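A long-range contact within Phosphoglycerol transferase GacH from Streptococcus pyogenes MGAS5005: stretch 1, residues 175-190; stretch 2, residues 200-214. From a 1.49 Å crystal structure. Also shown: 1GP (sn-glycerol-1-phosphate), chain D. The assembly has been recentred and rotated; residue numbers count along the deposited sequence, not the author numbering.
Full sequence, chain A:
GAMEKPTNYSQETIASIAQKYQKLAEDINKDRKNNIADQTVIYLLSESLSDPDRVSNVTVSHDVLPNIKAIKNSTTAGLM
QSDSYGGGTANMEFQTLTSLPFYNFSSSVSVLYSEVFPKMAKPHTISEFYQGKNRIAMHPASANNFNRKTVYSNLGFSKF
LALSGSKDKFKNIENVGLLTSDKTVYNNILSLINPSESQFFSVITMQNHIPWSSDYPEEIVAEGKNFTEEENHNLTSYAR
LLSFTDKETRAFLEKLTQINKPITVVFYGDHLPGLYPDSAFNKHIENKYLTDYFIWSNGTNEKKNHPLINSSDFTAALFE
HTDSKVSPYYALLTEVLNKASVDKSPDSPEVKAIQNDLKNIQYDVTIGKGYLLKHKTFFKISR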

# COMPACT_ATOMS: atom_id res chain seq x y z
N ASN A 175 20.36 -13.47 1.26
CA ASN A 175 20.00 -12.88 -0.01
C ASN A 175 19.42 -13.95 -0.92
O ASN A 175 19.87 -15.10 -0.91
CB ASN A 175 21.22 -12.30 -0.72
CG ASN A 175 21.83 -11.10 -0.04
OD1 ASN A 175 22.91 -10.66 -0.44
ND2 ASN A 175 21.17 -10.57 0.97
N VAL A 176 18.40 -13.58 -1.66
CA VAL A 176 17.85 -14.35 -2.77
C VAL A 176 17.89 -13.38 -3.95
O VAL A 176 17.21 -12.34 -3.93
CB VAL A 176 16.44 -14.85 -2.48
CG1 VAL A 176 15.74 -15.28 -3.75
CG2 VAL A 176 16.49 -16.01 -1.47
N GLY A 177 18.71 -13.70 -4.95
CA GLY A 177 19.16 -12.68 -5.87
C GLY A 177 20.28 -11.86 -5.25
O GLY A 177 21.02 -12.34 -4.39
N LEU A 178 20.41 -10.62 -5.70
CA LEU A 178 21.47 -9.76 -5.19
C LEU A 178 21.14 -9.11 -3.85
O LEU A 178 22.06 -8.63 -3.17
CB LEU A 178 21.74 -8.65 -6.20
CG LEU A 178 22.25 -9.13 -7.56
CD1 LEU A 178 22.30 -7.97 -8.52
CD2 LEU A 178 23.61 -9.78 -7.40
N LEU A 179 19.87 -9.08 -3.45
CA LEU A 179 19.40 -8.27 -2.33
C LEU A 179 18.75 -9.15 -1.27
O LEU A 179 18.60 -10.36 -1.45
CB LEU A 179 18.47 -7.17 -2.85
CG LEU A 179 19.08 -6.28 -3.94
CD1 LEU A 179 18.02 -5.47 -4.64
CD2 LEU A 179 20.15 -5.37 -3.34
N THR A 180 18.36 -8.52 -0.17
CA THR A 180 17.84 -9.25 0.98
C THR A 180 16.57 -10.00 0.60
O THR A 180 15.65 -9.43 0.00
CB THR A 180 17.49 -8.29 2.11
OG1 THR A 180 18.64 -7.59 2.57
CG2 THR A 180 16.90 -9.04 3.29
N SER A 181 16.51 -11.28 0.96
CA SER A 181 15.37 -12.09 0.55
C SER A 181 14.07 -11.67 1.25
O SER A 181 14.06 -11.19 2.39
CB SER A 181 15.62 -13.56 0.87
OG SER A 181 15.69 -13.79 2.27
N ASP A 182 12.96 -11.93 0.56
CA ASP A 182 11.65 -11.78 1.19
C ASP A 182 11.50 -12.76 2.35
O ASP A 182 10.86 -12.44 3.35
CB ASP A 182 10.53 -11.98 0.17
CG ASP A 182 10.40 -10.82 -0.80
OD1 ASP A 182 11.04 -9.76 -0.60
OD2 ASP A 182 9.62 -10.96 -1.76
N LYS A 183 12.10 -13.96 2.25
CA LYS A 183 12.06 -14.89 3.38
C LYS A 183 12.62 -14.23 4.64
O LYS A 183 12.04 -14.35 5.72
CB LYS A 183 12.84 -16.16 3.05
CG LYS A 183 12.93 -17.18 4.18
CD LYS A 183 13.69 -18.41 3.69
CE LYS A 183 13.75 -19.48 4.75
NZ LYS A 183 14.41 -20.71 4.21
N THR A 184 13.76 -13.53 4.51
CA THR A 184 14.32 -12.82 5.66
C THR A 184 13.31 -11.83 6.22
O THR A 184 13.10 -11.77 7.44
CB THR A 184 15.59 -12.09 5.25
OG1 THR A 184 16.61 -13.03 4.90
CG2 THR A 184 16.11 -11.24 6.40
N VAL A 185 12.70 -11.03 5.34
CA VAL A 185 11.73 -10.04 5.81
C VAL A 185 10.57 -10.72 6.54
O VAL A 185 10.20 -10.35 7.67
CB VAL A 185 11.24 -9.17 4.64
CG1 VAL A 185 10.13 -8.25 5.09
CG2 VAL A 185 12.42 -8.37 4.08
N TYR A 186 9.98 -11.74 5.91
CA TYR A 186 8.82 -12.41 6.49
C TYR A 186 9.16 -13.03 7.84
O TYR A 186 8.38 -12.93 8.79
CB TYR A 186 8.31 -13.48 5.53
CG TYR A 186 7.68 -12.98 4.24
CD1 TYR A 186 7.01 -11.78 4.19
CD2 TYR A 186 7.76 -13.73 3.08
CE1 TYR A 186 6.44 -11.33 3.02
CE2 TYR A 186 7.19 -13.30 1.92
CZ TYR A 186 6.52 -12.10 1.89
OH TYR A 186 5.94 -11.67 0.73
N ASN A 187 10.33 -13.66 7.95
CA ASN A 187 10.68 -14.32 9.20
C ASN A 187 10.99 -13.31 10.29
O ASN A 187 10.74 -13.58 11.47
CB ASN A 187 11.81 -15.32 8.97
CG ASN A 187 11.28 -16.62 8.38
OD1 ASN A 187 10.09 -16.93 8.51
ND2 ASN A 187 12.16 -17.38 7.76
N ASN A 188 11.49 -12.14 9.91
CA ASN A 188 11.67 -11.08 10.90
C ASN A 188 10.34 -10.49 11.35
O ASN A 188 10.19 -10.13 12.52
CB ASN A 188 12.63 -10.02 10.36
CG ASN A 188 14.07 -10.38 10.62
OD1 ASN A 188 14.64 -9.97 11.63
ND2 ASN A 188 14.65 -11.18 9.73
N ILE A 189 9.34 -10.38 10.46
CA ILE A 189 8.00 -10.01 10.92
C ILE A 189 7.51 -11.03 11.95
O ILE A 189 7.08 -10.68 13.05
CB ILE A 189 7.01 -9.92 9.75
CG1 ILE A 189 7.42 -8.82 8.77
CG2 ILE A 189 5.57 -9.65 10.28
CD1 ILE A 189 6.64 -8.89 7.50
N LEU A 190 7.57 -12.32 11.59
CA LEU A 190 7.05 -13.36 12.47
C LEU A 190 7.70 -13.33 13.85
O LEU A 190 7.02 -13.55 14.86
CB LEU A 190 7.23 -14.73 11.82
CG LEU A 190 6.39 -14.99 10.57
CD1 LEU A 190 6.81 -16.30 9.89
CD2 LEU A 190 4.90 -15.01 10.88
N PHE A 200 0.98 -2.65 14.53
CA PHE A 200 0.94 -2.18 13.15
C PHE A 200 2.34 -2.26 12.57
O PHE A 200 3.28 -1.66 13.11
CB PHE A 200 0.41 -0.75 13.03
CG PHE A 200 0.45 -0.26 11.61
CD1 PHE A 200 -0.52 -0.67 10.72
CD2 PHE A 200 1.49 0.53 11.16
CE1 PHE A 200 -0.47 -0.27 9.40
CE2 PHE A 200 1.54 0.92 9.83
CZ PHE A 200 0.55 0.52 8.97
N PHE A 201 2.47 -2.99 11.47
CA PHE A 201 3.74 -3.13 10.77
C PHE A 201 3.64 -2.43 9.42
O PHE A 201 2.67 -2.64 8.69
CB PHE A 201 4.02 -4.61 10.47
CG PHE A 201 4.40 -5.44 11.67
CD1 PHE A 201 3.43 -5.94 12.53
CD2 PHE A 201 5.72 -5.75 11.91
CE1 PHE A 201 3.78 -6.73 13.61
CE2 PHE A 201 6.08 -6.54 12.97
CZ PHE A 201 5.10 -7.04 13.84
N SER A 202 4.65 -1.62 9.10
CA SER A 202 4.81 -1.07 7.77
C SER A 202 6.09 -1.65 7.19
O SER A 202 7.18 -1.33 7.66
CB SER A 202 4.90 0.45 7.79
OG SER A 202 5.02 0.94 6.44
N VAL A 203 5.95 -2.49 6.17
CA VAL A 203 7.06 -3.27 5.64
C VAL A 203 7.28 -2.90 4.19
O VAL A 203 6.32 -2.79 3.41
CB VAL A 203 6.76 -4.77 5.78
CG1 VAL A 203 7.91 -5.59 5.26
CG2 VAL A 203 6.46 -5.13 7.24
N ILE A 204 8.55 -2.72 3.81
CA ILE A 204 8.93 -2.41 2.44
C ILE A 204 10.04 -3.39 2.05
O ILE A 204 11.16 -3.30 2.56
CB ILE A 204 9.42 -0.97 2.30
CG1 ILE A 204 8.39 0.05 2.81
CG2 ILE A 204 9.76 -0.65 0.84
CD1 ILE A 204 8.61 0.46 4.27
N THR A 205 9.73 -4.30 1.14
CA THR A 205 10.72 -5.32 0.79
C THR A 205 11.78 -4.74 -0.13
O THR A 205 11.69 -3.60 -0.60
CB THR A 205 10.08 -6.55 0.16
OG1 THR A 205 9.60 -6.23 -1.15
CG2 THR A 205 8.96 -7.10 1.03
N MET A 206 12.80 -5.57 -0.41
CA MET A 206 13.84 -5.20 -1.36
C MET A 206 14.20 -6.29 -2.36
O MET A 206 14.84 -5.97 -3.37
CB MET A 206 15.12 -4.80 -0.62
CG MET A 206 15.23 -3.34 -0.28
SD MET A 206 15.26 -2.29 -1.76
CE MET A 206 17.00 -2.08 -2.07
N GLN A 207 13.82 -7.55 -2.13
CA GLN A 207 14.34 -8.64 -2.94
C GLN A 207 14.22 -8.37 -4.44
O GLN A 207 15.18 -8.60 -5.20
CB GLN A 207 13.64 -9.94 -2.60
CG GLN A 207 14.16 -11.13 -3.38
CD GLN A 207 13.30 -12.34 -3.17
OE1 GLN A 207 13.31 -12.93 -2.10
NE2 GLN A 207 12.50 -12.69 -4.18
N ASN A 208 13.04 -7.94 -4.90
CA ASN A 208 12.75 -7.87 -6.33
C ASN A 208 13.00 -6.48 -6.92
O ASN A 208 12.55 -6.19 -8.03
CB ASN A 208 11.34 -8.38 -6.59
CG ASN A 208 11.21 -9.83 -6.18
OD1 ASN A 208 12.20 -10.55 -6.23
ND2 ASN A 208 10.04 -10.24 -5.70
N HIS A 209 13.79 -5.67 -6.22
CA HIS A 209 14.26 -4.41 -6.76
C HIS A 209 15.30 -4.64 -7.84
O HIS A 209 16.14 -5.53 -7.74
CB HIS A 209 14.90 -3.59 -5.63
CG HIS A 209 15.04 -2.13 -5.94
ND1 HIS A 209 16.00 -1.64 -6.79
CD2 HIS A 209 14.35 -1.06 -5.49
CE1 HIS A 209 15.90 -0.33 -6.86
NE2 HIS A 209 14.89 0.05 -6.09
N ILE A 210 15.27 -3.81 -8.87
CA ILE A 210 16.30 -3.77 -9.89
C ILE A 210 17.67 -3.61 -9.23
O ILE A 210 17.79 -2.90 -8.25
CB ILE A 210 16.00 -2.65 -10.90
CG1 ILE A 210 16.89 -2.73 -12.14
CG2 ILE A 210 16.12 -1.27 -10.21
CD1 ILE A 210 16.54 -1.68 -13.18
N PRO A 211 18.73 -4.25 -9.74
CA PRO A 211 18.86 -5.19 -10.86
C PRO A 211 18.55 -6.62 -10.43
O PRO A 211 18.79 -6.99 -9.27
CB PRO A 211 20.33 -5.04 -11.26
CG PRO A 211 21.02 -4.72 -10.00
CD PRO A 211 20.04 -3.96 -9.12
N TRP A 212 18.02 -7.40 -11.37
CA TRP A 212 17.52 -8.75 -11.10
C TRP A 212 18.56 -9.76 -11.55
O TRP A 212 19.02 -9.72 -12.69
CB TRP A 212 16.20 -8.99 -11.86
CG TRP A 212 15.23 -7.90 -11.58
CD1 TRP A 212 14.46 -7.77 -10.47
CD2 TRP A 212 14.96 -6.75 -12.40
NE1 TRP A 212 13.71 -6.62 -10.55
CE2 TRP A 212 14.01 -5.97 -11.71
CE3 TRP A 212 15.43 -6.31 -13.64
CZ2 TRP A 212 13.51 -4.78 -12.23
CZ3 TRP A 212 14.94 -5.11 -14.15
CH2 TRP A 212 13.99 -4.37 -13.45
N SER A 213 18.95 -10.66 -10.65
CA SER A 213 19.99 -11.65 -10.95
C SER A 213 19.54 -12.98 -10.38
O SER A 213 19.50 -13.14 -9.16
CB SER A 213 21.33 -11.24 -10.33
OG SER A 213 22.40 -12.06 -10.78
N SER A 214 19.22 -13.93 -11.25
CA SER A 214 18.81 -15.25 -10.80
C SER A 214 18.94 -16.24 -11.94
O SER A 214 18.40 -16.01 -13.02
CB SER A 214 17.35 -15.21 -10.30
OG SER A 214 17.00 -16.48 -9.78
C3 1GP D . 14.95 1.63 -1.51
O3 1GP D . 12.52 1.65 -1.32
C2 1GP D . 13.64 2.17 -2.06
O2 1GP D . 15.26 2.14 -0.22
C1 1GP D . 13.49 1.82 -3.53
O1P 1GP D . 12.43 2.58 -4.12
O2P 1GP D . 11.61 1.26 -6.28
O3P 1GP D . 11.49 3.88 -6.00
O4P 1GP D . 13.73 2.70 -6.30
P 1GP D . 12.28 2.57 -5.73
O HOH W 1 17.49 -9.89 -4.96
O HOH W 2 18.74 -9.49 -7.89
O HOH W 3 13.01 -8.37 0.56
O HOH W 4 10.61 -8.08 -2.86
O HOH W 5 12.78 -15.10 -0.37

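Chain segments that pack closely without forming a sheet must satisfy their polar backbone groups by other means, and this contact in GacH illustrates how a single side chain and a few waters can do so. Helix 182-190 runs nearly antiparallel to strand 200-204, at 169°, with axes 10.3 Å apart at closest approach. Beyond the strand, a type I turn from Met206 to His209 brings the chain against the residues preceding the helix. Here the backbones draw together, with Ser181 CA 5.0 Å from Gln207 CA and Gly177 CA 5.2 Å from Ser213 CA. Gly177 CA also makes a CA-H...O contact of 3.3 Å with Ser213 O; its backbone angles by themselves call for glycine.

The one direct hydrogen bond across the contact runs from Asp182 N to Gln207 OE1, 2.9 Å and almost linear at 172°. A free amide at the first turn of a helix has no carbonyl of its own helix to meet, and the extended Gln207 side chain (chi1 and chi2 both t) supplies an acceptor. Gln207 NE2 in turn donates to Asn208 OD1 at 3.0 Å. Asp182 OD1 receives two waters: water 3, 2.7 Å away, also donates to Thr180 O and accepts from Met206 N, while water 4, 2.8 Å away, accepts from Asn208 N. Thus one carboxylate reaches the opposing backbone through solvent.

Farther along the helix, the contact becomes apolar. Val185 CG1 meets Val203 CG1 at 3.5 Å, and one helical turn later Ile189 CD1 lies 3.8 Å from Val203 CG2. Ile189 CG2 sits over a face of the Phe201 ring, 4.3 Å from the ring centroid of Phe201. At the other end, Leu179 CD1 approaches His209 CB at 3.8 Å, while His209 NE2 donates to O4P of the bound sn-glycerol-1-phosphate at 2.9 Å.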